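Local coordinates for kojibiose phosphorylase (Gut metagenome, PDB 6W0P), which is a carbohydrate-active enzyme of glycoside hydrolase family 65, built from a beta-rich N-terminal domain, a helical catalytic domain and a small C-terminal domain, at residues A[472-475]-A[476-480]; A[486-489]-A[490-494]; A[493-496]-A[497-500]; A[588-591]-A[592-596]. All coordinates share one frame; numbering follows the deposited sequence.

In the fold
All four contacts are local and lie in the family 65 central catalytic domain, on one side of the chain's centre. Along the chain they come in order: contact 1 in the loop after strand 468-469, contacts 2 and 3 in succession on helix 487-504, sharing Ala-493 and Lys-494, and contact 4 on helix 590-596. The centres of contacts 2 and 4 are about 10 Å apart, and the centre of contact 1 sits about 12 to 13 Å from both. Asp-589 ties the three together, accepting from Asp-477 N and Asn-486 ND2, so loop and helix starts meet at one carboxylate. Contact 3, whose centre is about 16 Å from that of contact 4, continues helix 487-504 away from this junction.

Contact 1 (A[472-475]-A[476-480]); sequences GVMG and PDEFK
Met-474 folds back against Glu-478 beside a turn whose main flat group is the carboxylate of Asp-477. One face of that carboxylate is used: Phe-479 N meets Asp-477 OD1 at 3.0 Å from 62° above its plane, forming an Asx turn. OD1 also takes the backbone N of Lys-586, and OD2 is held by Gln-548, so the group is fixed at both oxygens. Asp-477 also begins a type I beta turn that ends at Lys-480, closed by a weak bond of 3.3 Å from Lys-480 N to Asp-477 O.

The methionine lies against the turn, from Glu-478 to Lys-480. Its chain runs out straight and then kinks at chi3 (-73°), which lays Met-474 SD against Glu-478 CB at 3.9 Å and carries Met-474 CE to Glu-478 O at 3.3 Å. Nearer the root of the side chain, Met-474 CG rests on Lys-480 O at 3.4 Å. His-412 of helix 410-413 touches both Met-474 and Glu-478.

Water 1 bridges the two segments. It accepts from Gly-475 N at 2.8 Å and donates to Asp-477 O at 2.7 Å, joining two backbone groups that have no direct hydrogen bond to each other.

Lys-480 turns its end away from Met-474; NZ donates to Phe-479 O at 3.0 Å and also to the carbonyls of Tyr-580 and Thr-582. Three N-H donors hold the carboxylate of Asp-477 in place, while three backbone oxygens around the buried amine of Lys-480 would probably stabilise its positive charge.

Contact 2 (A[486-489]-A[490-494]); sequences NTYT and NFMAK
Tyr-488 and Met-492, one helical turn apart, make the main apolar contact. Met-492 CG lies over one face of the tyrosine ring, 3.6 Å from its centroid and 16° off the normal, a CH-pi contact. The chain then bends at chi2 and chi3, leaving SD obliquely placed at 4.7 Å from the Tyr-488 centroid as a Met-aromatic contact and bringing Met-492 CE to 3.9 Å from Tyr-488 OH. On the tyrosine, CG anti to the backbone N (chi1 -176°) sets the ring where Met-492 CG can cover one face. Thr-421 of helix 418-434 touches both residues, and Met-592 and Leu-596 of helix 590-596 pack on the tyrosine.

Side-chain hydrogen bonds gather on Asn-486. Its OD1 accepts from Thr-489 N at 2.8 Å and from Thr-489 OG1 at 2.6 Å, the two donors arriving from opposite faces of the amide plane. This double grip fixes the rotation of the amide, whose ND2 is given to Asp-589. Asn-490 sends its own ND2 to Ser-469 OG and Val-536 O, while water 2 lies 2.8 Å from Asn-490 OD1 and is a possible donor to it.

Along the backbone, each N-H donates to the carbonyl four residues earlier. The first bond, Asn-490 N to Asn-486 O, measures 3.1 Å; the tightest, Phe-491 N to Thr-487 O, is 2.7 Å. Together with the amide of Asn-486 they form an N-capped alpha-helix start, the first turns of helix 487-504 in the helical catalytic domain.

Contact 3 (A[493-496]-A[497-500]); sequences AKKC and FQYL
Ala-493 and Phe-497 stand one turn apart in the middle of alpha helix 487-504, where the carbonyl of the first serves the backbone and meets the ring of the second. Phe-497 N donates to Ala-493 O at 2.9 Å, and the same oxygen lies over one face of the phenyl ring, 3.4 Å from CG and offset toward the rim. The ring is brought there by its chi1 of -66°, which sets CG beside the backbone N. The i to i+4 pattern goes on with Gln-498 N to Lys-494 O at 3.0 Å and Leu-500 N to Cys-496 O at 3.1 Å.

On another side of the helix Lys-494 and Gln-498 cross obliquely. The extended lysine chain passes the amide with Lys-494 CE 3.6 Å from Gln-498 NE2, a contact of methylene against amide, and Gln-498 CG lies 3.4 Å from Lys-494 O.

Neighbouring helices set the buried faces. Phe-497 packs on Leu-455 of helix 437-458 and Met-528 of helix 522-534; Cys-496 touches Phe-424 of helix 418-434 and Ser-452 of helix 437-458; and Tyr-499 makes an edge-to-face contact with Tyr-428. Helix 487-504 is therefore flanked by helices 418-434, 437-458 and 522-534 within the catalytic domain.

At the polar side, Lys-495 makes a salt bridge with Glu-600 and a cation-pi contact with Tyr-597, and it reaches Gln-498 through water 3, which accepts weakly from Lys-495 NZ and donates to Gln-498 OE1 at 2.7 Å.

Contact 4 (A[588-591]-A[592-596]); sequences PDVL and MFMFL
At the start of helix 590-596 Asp-589 O accepts weak backbone bonds from Met-592 N at 3.1 Å and Phe-593 N at 3.4 Å, before regular i to i+4 bonds begin with Met-594 N to Val-590 O at 3.1 Å and Phe-595 N to Leu-591 O at 2.9 Å.

Phe-593 swings across the side of the helix over Val-590, because a chi1 of 74° sets CG between the backbone N and the carbonyl carbon, the crowded position. One ring face is thereby laid on Val-590 O, 3.4 Å from Phe-593 CD2, and Val-590 CG1 comes to 4.2 Å from Phe-593 CE2. The ring is boxed in further by a stack with Phe-491 and an edge-to-face contact with Phe-546.

Val-590 also shares its CG1 methyl with Met-594, whose SD is 3.9 Å away; the two side chains run side by side in the same direction, and both touch Asn-609 of helix 603-613. On another flank Pro-588 CB packs against Met-592 CB at 4.0 Å. Pro-588 also touches Ser-624, Ile-627 and His-628 of helix 624-634, and Met-592 goes on to touch Trp-350.

Asp-589 holds the N-cap position without making a capping bond. Its carboxylate is spent outside the helix, OD2 accepting from Asp-477 N and OD1 from Asn-486 ND2, which ties the helix start to a loop and to the N-cap of helix 487-504. Such a short, fully buried helix packed among others fits the helix-rich (alpha/alpha)6-barrel catalytic domain of family 65 enzymes.

Contact 1 (A[472-475]-A[476-480])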
loop_
_atom_site.group_PDB
_atom_site.type_symbol
_atom_site.label_atom_id
_atom_site.label_comp_id
_atom_site.label_asym_id
_atom_site.label_seq_id
_atom_site.Cartn_x
_atom_site.Cartn_y
_atom_site.Cartn_z
ATOM N N GLY A 472 9.091 9.236 11.646
ATOM C CA GLY A 472 8.342 8.441 10.661
ATOM C C GLY A 472 7.413 7.493 11.368
ATOM O O GLY A 472 7.488 6.288 11.117
ATOM N N VAL A 473 6.609 8.025 12.287
ATOM C CA VAL A 473 5.769 7.202 13.200
ATOM C C VAL A 473 4.302 7.589 13.064
ATOM O O VAL A 473 3.958 8.538 12.301
ATOM C CB VAL A 473 6.261 7.289 14.654
ATOM C CG1 VAL A 473 7.648 6.672 14.782
ATOM C CG2 VAL A 473 6.223 8.702 15.219
ATOM N N MET A 474 3.483 6.834 13.779
ATOM C CA MET A 474 2.043 7.070 13.946
ATOM C C MET A 474 1.703 6.714 15.391
ATOM O O MET A 474 2.097 5.602 15.831
ATOM C CB MET A 474 1.251 6.177 12.983
ATOM C CG MET A 474 -0.233 6.185 13.241
ATOM S SD MET A 474 -1.188 5.060 12.186
ATOM C CE MET A 474 -1.123 5.909 10.615
ATOM N N GLY A 475 0.999 7.614 16.086
ATOM C CA GLY A 475 0.507 7.379 17.446
ATOM C C GLY A 475 -0.810 6.627 17.379
ATOM O O GLY A 475 -1.198 6.153 16.314
ATOM N N PRO A 476 -1.549 6.497 18.502
ATOM C CA PRO A 476 -2.891 5.913 18.448
ATOM C C PRO A 476 -3.836 6.625 17.456
ATOM O O PRO A 476 -4.686 5.936 16.903
ATOM C CB PRO A 476 -3.387 6.023 19.904
ATOM C CG PRO A 476 -2.113 6.106 20.740
ATOM C CD PRO A 476 -1.123 6.847 19.865
ATOM N N ASP A 477 -3.673 7.936 17.240
ATOM C CA ASP A 477 -4.455 8.718 16.244
ATOM C C ASP A 477 -3.950 8.305 14.864
ATOM O O ASP A 477 -2.895 8.789 14.431
ATOM C CB ASP A 477 -4.359 10.244 16.411
ATOM C CG ASP A 477 -4.954 11.004 15.229
ATOM O OD1 ASP A 477 -5.824 10.419 14.575
ATOM O OD2 ASP A 477 -4.518 12.169 14.936
ATOM N N GLU A 478 -4.675 7.424 14.202
ATOM C CA GLU A 478 -4.233 6.854 12.910
ATOM C C GLU A 478 -4.406 7.867 11.784
ATOM O O GLU A 478 -4.043 7.519 10.647
ATOM C CB GLU A 478 -4.994 5.566 12.617
ATOM C CG GLU A 478 -4.772 4.530 13.695
ATOM C CD GLU A 478 -5.421 3.198 13.403
ATOM O OE1 GLU A 478 -6.110 3.092 12.392
ATOM O OE2 GLU A 478 -5.194 2.289 14.166
ATOM N N PHE A 479 -4.896 9.064 12.077
ATOM C CA PHE A 479 -5.068 10.125 11.065
ATOM C C PHE A 479 -3.782 10.936 10.933
ATOM O O PHE A 479 -3.799 11.880 10.157
ATOM C CB PHE A 479 -6.293 10.971 11.389
ATOM C CG PHE A 479 -7.605 10.229 11.310
ATOM C CD1 PHE A 479 -7.706 8.983 10.696
ATOM C CD2 PHE A 479 -8.770 10.829 11.777
ATOM C CE1 PHE A 479 -8.927 8.320 10.609
ATOM C CE2 PHE A 479 -9.995 10.186 11.653
ATOM C CZ PHE A 479 -10.068 8.924 11.094
ATOM N N LYS A 480 -2.696 10.537 11.595
ATOM C CA LYS A 480 -1.372 11.219 11.504
ATOM C C LYS A 480 -0.284 10.190 11.181
ATOM O O LYS A 480 0.071 9.389 12.092
ATOM C CB LYS A 480 -1.074 11.993 12.788
ATOM C CG LYS A 480 -1.755 13.347 12.838
ATOM C CD LYS A 480 -1.209 14.321 11.804
ATOM C CE LYS A 480 -2.216 15.371 11.401
ATOM N NZ LYS A 480 -3.514 14.774 10.994
HETATM O O HOH W 1 -0.721 9.822 15.588
#

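Contact 2 (A[486-489]-A[490-494])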
loop_
_atom_site.group_PDB
_atom_site.type_symbol
_atom_site.label_atom_id
_atom_site.label_comp_id
_atom_site.label_asym_id
_atom_site.label_seq_id
_atom_site.Cartn_x
_atom_site.Cartn_y
_atom_site.Cartn_z
ATOM N N ASN A 486 5.793 12.504 17.820
ATOM C CA ASN A 486 4.471 12.100 18.359
ATOM C C ASN A 486 4.637 11.958 19.874
ATOM O O ASN A 486 5.526 11.192 20.324
ATOM C CB ASN A 486 3.911 10.841 17.720
ATOM C CG ASN A 486 2.744 10.278 18.497
ATOM O OD1 ASN A 486 2.912 9.304 19.231
ATOM N ND2 ASN A 486 1.566 10.864 18.329
ATOM N N THR A 487 3.848 12.711 20.638
ATOM C CA THR A 487 4.047 12.827 22.101
ATOM C C THR A 487 3.687 11.506 22.766
ATOM O O THR A 487 4.445 11.081 23.618
ATOM C CB THR A 487 3.298 14.032 22.664
ATOM O OG1 THR A 487 3.817 15.126 21.902
ATOM C CG2 THR A 487 3.532 14.201 24.151
ATOM N N TYR A 488 2.619 10.832 22.338
ATOM C CA TYR A 488 2.289 9.509 22.910
ATOM C C TYR A 488 3.509 8.583 22.795
ATOM O O TYR A 488 3.928 7.975 23.803
ATOM C CB TYR A 488 1.091 8.854 22.224
ATOM C CG TYR A 488 0.706 7.563 22.889
ATOM C CD1 TYR A 488 1.307 6.365 22.547
ATOM C CD2 TYR A 488 -0.197 7.567 23.940
ATOM C CE1 TYR A 488 0.964 5.174 23.181
ATOM C CE2 TYR A 488 -0.547 6.389 24.587
ATOM C CZ TYR A 488 0.029 5.186 24.209
ATOM O OH TYR A 488 -0.297 4.060 24.910
ATOM N N THR A 489 4.064 8.454 21.592
ATOM C CA THR A 489 5.228 7.567 21.320
ATOM C C THR A 489 6.408 7.939 22.245
ATOM O O THR A 489 6.965 7.035 22.926
ATOM C CB THR A 489 5.579 7.621 19.828
ATOM O OG1 THR A 489 4.434 7.244 19.054
ATOM C CG2 THR A 489 6.770 6.761 19.476
ATOM N N ASN A 490 6.778 9.223 22.298
ATOM C CA ASN A 490 7.996 9.681 23.013
ATOM C C ASN A 490 7.753 9.563 24.520
ATOM O O ASN A 490 8.646 9.055 25.229
ATOM C CB ASN A 490 8.401 11.099 22.607
ATOM C CG ASN A 490 8.906 11.158 21.183
ATOM O OD1 ASN A 490 8.685 10.233 20.414
ATOM N ND2 ASN A 490 9.553 12.260 20.827
ATOM N N PHE A 491 6.582 10.009 24.968
ATOM C CA PHE A 491 6.189 10.001 26.391
ATOM C C PHE A 491 6.240 8.558 26.896
ATOM O O PHE A 491 6.950 8.288 27.890
ATOM C CB PHE A 491 4.806 10.630 26.566
ATOM C CG PHE A 491 4.370 10.814 27.995
ATOM C CD1 PHE A 491 3.687 9.815 28.663
ATOM C CD2 PHE A 491 4.614 12.001 28.660
ATOM C CE1 PHE A 491 3.286 9.992 29.977
ATOM C CE2 PHE A 491 4.184 12.187 29.964
ATOM C CZ PHE A 491 3.510 11.183 30.615
ATOM N N MET A 492 5.539 7.651 26.218
ATOM C CA MET A 492 5.452 6.237 26.666
ATOM C C MET A 492 6.843 5.564 26.617
ATOM O O MET A 492 7.094 4.721 27.495
ATOM C CB MET A 492 4.447 5.459 25.815
ATOM C CG MET A 492 3.023 5.937 25.991
ATOM S SD MET A 492 2.471 5.864 27.707
ATOM C CE MET A 492 2.268 4.091 27.874
ATOM N N ALA A 493 7.686 5.879 25.619
ATOM C CA ALA A 493 9.067 5.365 25.488
ATOM C C ALA A 493 9.905 5.843 26.683
ATOM O O ALA A 493 10.608 5.020 27.324
ATOM C CB ALA A 493 9.674 5.819 24.181
ATOM N N LYS A 494 9.855 7.142 26.968
ATOM C CA LYS A 494 10.540 7.754 28.135
ATOM C C LYS A 494 10.047 7.069 29.415
ATOM O O LYS A 494 10.913 6.714 30.243
ATOM C CB LYS A 494 10.319 9.261 28.150
ATOM C CG LYS A 494 11.120 10.000 29.209
ATOM C CD LYS A 494 10.942 11.513 29.222
ATOM C CE LYS A 494 11.745 12.150 30.341
ATOM N NZ LYS A 494 12.017 13.578 30.060
HETATM O O HOH W 2 7.622 10.337 17.872
#

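Contact 3 (A[493-496]-A[497-500])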
loop_
_atom_site.group_PDB
_atom_site.type_symbol
_atom_site.label_atom_id
_atom_site.label_comp_id
_atom_site.label_asym_id
_atom_site.label_seq_id
_atom_site.Cartn_x
_atom_site.Cartn_y
_atom_site.Cartn_z
ATOM N N ALA A 493 7.686 5.879 25.619
ATOM C CA ALA A 493 9.067 5.365 25.488
ATOM C C ALA A 493 9.905 5.843 26.683
ATOM O O ALA A 493 10.608 5.020 27.324
ATOM C CB ALA A 493 9.674 5.819 24.181
ATOM N N LYS A 494 9.855 7.142 26.968
ATOM C CA LYS A 494 10.540 7.754 28.135
ATOM C C LYS A 494 10.047 7.069 29.415
ATOM O O LYS A 494 10.913 6.714 30.243
ATOM C CB LYS A 494 10.319 9.261 28.150
ATOM C CG LYS A 494 11.120 10.000 29.209
ATOM C CD LYS A 494 10.942 11.513 29.222
ATOM C CE LYS A 494 11.745 12.150 30.341
ATOM N NZ LYS A 494 12.017 13.578 30.060
ATOM N N LYS A 495 8.741 6.787 29.538
ATOM C CA LYS A 495 8.201 6.062 30.718
ATOM C C LYS A 495 8.787 4.647 30.773
ATOM O O LYS A 495 9.075 4.176 31.880
ATOM C CB LYS A 495 6.673 6.004 30.726
ATOM C CG LYS A 495 5.979 7.293 31.135
ATOM C CD LYS A 495 6.204 7.664 32.589
ATOM C CE LYS A 495 5.163 8.631 33.097
ATOM N NZ LYS A 495 5.503 9.134 34.448
ATOM N N CYS A 496 8.945 3.977 29.640
ATOM C CA CYS A 496 9.579 2.638 29.597
ATOM C C CYS A 496 11.017 2.737 30.137
ATOM O O CYS A 496 11.388 1.938 31.017
ATOM C CB CYS A 496 9.605 2.057 28.196
ATOM S SG CYS A 496 10.066 0.305 28.234
ATOM N N PHE A 497 11.785 3.722 29.670
ATOM C CA PHE A 497 13.220 3.876 30.020
ATOM C C PHE A 497 13.348 4.094 31.527
ATOM O O PHE A 497 14.199 3.446 32.143
ATOM C CB PHE A 497 13.865 5.027 29.245
ATOM C CG PHE A 497 13.950 4.811 27.757
ATOM C CD1 PHE A 497 13.986 3.538 27.226
ATOM C CD2 PHE A 497 14.001 5.894 26.897
ATOM C CE1 PHE A 497 14.046 3.344 25.860
ATOM C CE2 PHE A 497 14.067 5.702 25.528
ATOM C CZ PHE A 497 14.110 4.423 25.012
ATOM N N GLN A 498 12.514 4.969 32.091
ATOM C CA GLN A 498 12.595 5.350 33.523
ATOM C C GLN A 498 12.154 4.168 34.393
ATOM O O GLN A 498 12.794 3.940 35.426
ATOM C CB GLN A 498 11.787 6.610 33.782
ATOM C CG GLN A 498 12.371 7.833 33.095
ATOM C CD GLN A 498 11.456 9.021 33.259
ATOM O OE1 GLN A 498 10.238 8.872 33.342
ATOM N NE2 GLN A 498 12.043 10.210 33.307
ATOM N N TYR A 499 11.170 3.372 33.972
ATOM C CA TYR A 499 10.761 2.182 34.761
ATOM C C TYR A 499 11.906 1.158 34.796
ATOM O O TYR A 499 12.187 0.601 35.875
ATOM C CB TYR A 499 9.472 1.552 34.233
ATOM C CG TYR A 499 8.864 0.519 35.150
ATOM C CD1 TYR A 499 8.608 0.801 36.488
ATOM C CD2 TYR A 499 8.539 -0.742 34.684
ATOM C CE1 TYR A 499 8.043 -0.141 37.336
ATOM C CE2 TYR A 499 7.968 -1.693 35.512
ATOM C CZ TYR A 499 7.724 -1.397 36.842
ATOM O OH TYR A 499 7.168 -2.348 37.654
ATOM N N LEU A 500 12.531 0.879 33.656
ATOM C CA LEU A 500 13.600 -0.142 33.597
ATOM C C LEU A 500 14.749 0.319 34.495
ATOM O O LEU A 500 15.206 -0.478 35.316
ATOM C CB LEU A 500 14.090 -0.333 32.161
ATOM C CG LEU A 500 15.260 -1.301 32.016
ATOM C CD1 LEU A 500 14.947 -2.639 32.663
ATOM C CD2 LEU A 500 15.627 -1.502 30.555
HETATM O O HOH W 3 8.497 7.475 34.908
#

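Contact 4 (A[588-591]-A[592-596])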
loop_
_atom_site.group_PDB
_atom_site.type_symbol
_atom_site.label_atom_id
_atom_site.label_comp_id
_atom_site.label_asym_id
_atom_site.label_seq_id
_atom_site.Cartn_x
_atom_site.Cartn_y
_atom_site.Cartn_z
ATOM N N PRO A 588 -8.172 9.010 21.080
ATOM C CA PRO A 588 -7.226 9.585 22.026
ATOM C C PRO A 588 -5.770 9.303 21.642
ATOM O O PRO A 588 -5.405 8.155 21.423
ATOM C CB PRO A 588 -7.613 8.914 23.343
ATOM C CG PRO A 588 -9.092 8.639 23.165
ATOM C CD PRO A 588 -9.239 8.228 21.716
ATOM N N ASP A 589 -4.960 10.356 21.592
ATOM C CA ASP A 589 -3.496 10.257 21.380
ATOM C C ASP A 589 -2.833 10.914 22.598
ATOM O O ASP A 589 -2.450 10.183 23.524
ATOM C CB ASP A 589 -3.170 10.818 19.992
ATOM C CG ASP A 589 -1.834 10.386 19.446
ATOM O OD1 ASP A 589 -0.831 10.640 20.156
ATOM O OD2 ASP A 589 -1.798 9.794 18.311
ATOM N N VAL A 590 -2.830 12.248 22.670
ATOM C CA VAL A 590 -2.391 12.980 23.895
ATOM C C VAL A 590 -3.248 12.497 25.077
ATOM O O VAL A 590 -2.685 12.207 26.160
ATOM C CB VAL A 590 -2.494 14.499 23.710
ATOM C CG1 VAL A 590 -2.386 15.238 25.044
ATOM C CG2 VAL A 590 -1.467 15.003 22.725
ATOM N N LEU A 591 -4.567 12.443 24.892
ATOM C CA LEU A 591 -5.536 12.131 25.982
ATOM C C LEU A 591 -5.382 10.664 26.399
ATOM O O LEU A 591 -5.746 10.320 27.542
ATOM C CB LEU A 591 -6.960 12.448 25.513
ATOM C CG LEU A 591 -7.307 13.930 25.380
ATOM C CD1 LEU A 591 -8.820 14.121 25.325
ATOM C CD2 LEU A 591 -6.708 14.763 26.520
ATOM N N MET A 592 -4.858 9.824 25.504
ATOM C CA MET A 592 -4.528 8.421 25.839
ATOM C C MET A 592 -3.402 8.394 26.891
ATOM O O MET A 592 -3.585 7.741 27.907
ATOM C CB MET A 592 -4.082 7.642 24.605
ATOM C CG MET A 592 -4.069 6.165 24.847
ATOM S SD MET A 592 -5.764 5.574 25.089
ATOM C CE MET A 592 -5.443 4.011 25.896
ATOM N N PHE A 593 -2.261 9.049 26.685
ATOM C CA PHE A 593 -1.178 8.922 27.696
ATOM C C PHE A 593 -1.592 9.687 28.963
ATOM O O PHE A 593 -1.199 9.294 30.041
ATOM C CB PHE A 593 0.205 9.264 27.136
ATOM C CG PHE A 593 0.487 10.719 26.905
ATOM C CD1 PHE A 593 0.803 11.552 27.964
ATOM C CD2 PHE A 593 0.495 11.236 25.623
ATOM C CE1 PHE A 593 1.084 12.893 27.755
ATOM C CE2 PHE A 593 0.802 12.567 25.407
ATOM C CZ PHE A 593 1.090 13.393 26.477
ATOM N N MET A 594 -2.406 10.723 28.834
ATOM C CA MET A 594 -2.893 11.484 29.995
ATOM C C MET A 594 -3.833 10.584 30.806
ATOM O O MET A 594 -3.698 10.561 32.042
ATOM C CB MET A 594 -3.546 12.785 29.544
ATOM C CG MET A 594 -2.512 13.744 28.954
ATOM S SD MET A 594 -3.027 15.474 28.839
ATOM C CE MET A 594 -2.816 15.943 30.560
ATOM N N PHE A 595 -4.657 9.754 30.149
ATOM C CA PHE A 595 -5.498 8.743 30.847
ATOM C C PHE A 595 -4.611 7.713 31.562
ATOM O O PHE A 595 -4.876 7.428 32.742
ATOM C CB PHE A 595 -6.407 8.019 29.859
ATOM C CG PHE A 595 -7.038 6.766 30.401
ATOM C CD1 PHE A 595 -8.051 6.836 31.345
ATOM C CD2 PHE A 595 -6.690 5.524 29.900
ATOM C CE1 PHE A 595 -8.654 5.689 31.828
ATOM C CE2 PHE A 595 -7.298 4.369 30.380
ATOM C CZ PHE A 595 -8.263 4.455 31.354
ATOM N N LEU A 596 -3.593 7.167 30.873
ATOM C CA LEU A 596 -2.798 6.015 31.398
ATOM C C LEU A 596 -2.000 6.464 32.629
ATOM O O LEU A 596 -1.528 5.590 33.408
ATOM C CB LEU A 596 -1.879 5.439 30.318
ATOM C CG LEU A 596 -2.561 4.795 29.105
ATOM C CD1 LEU A 596 -1.514 4.398 28.071
ATOM C CD2 LEU A 596 -3.404 3.577 29.498
#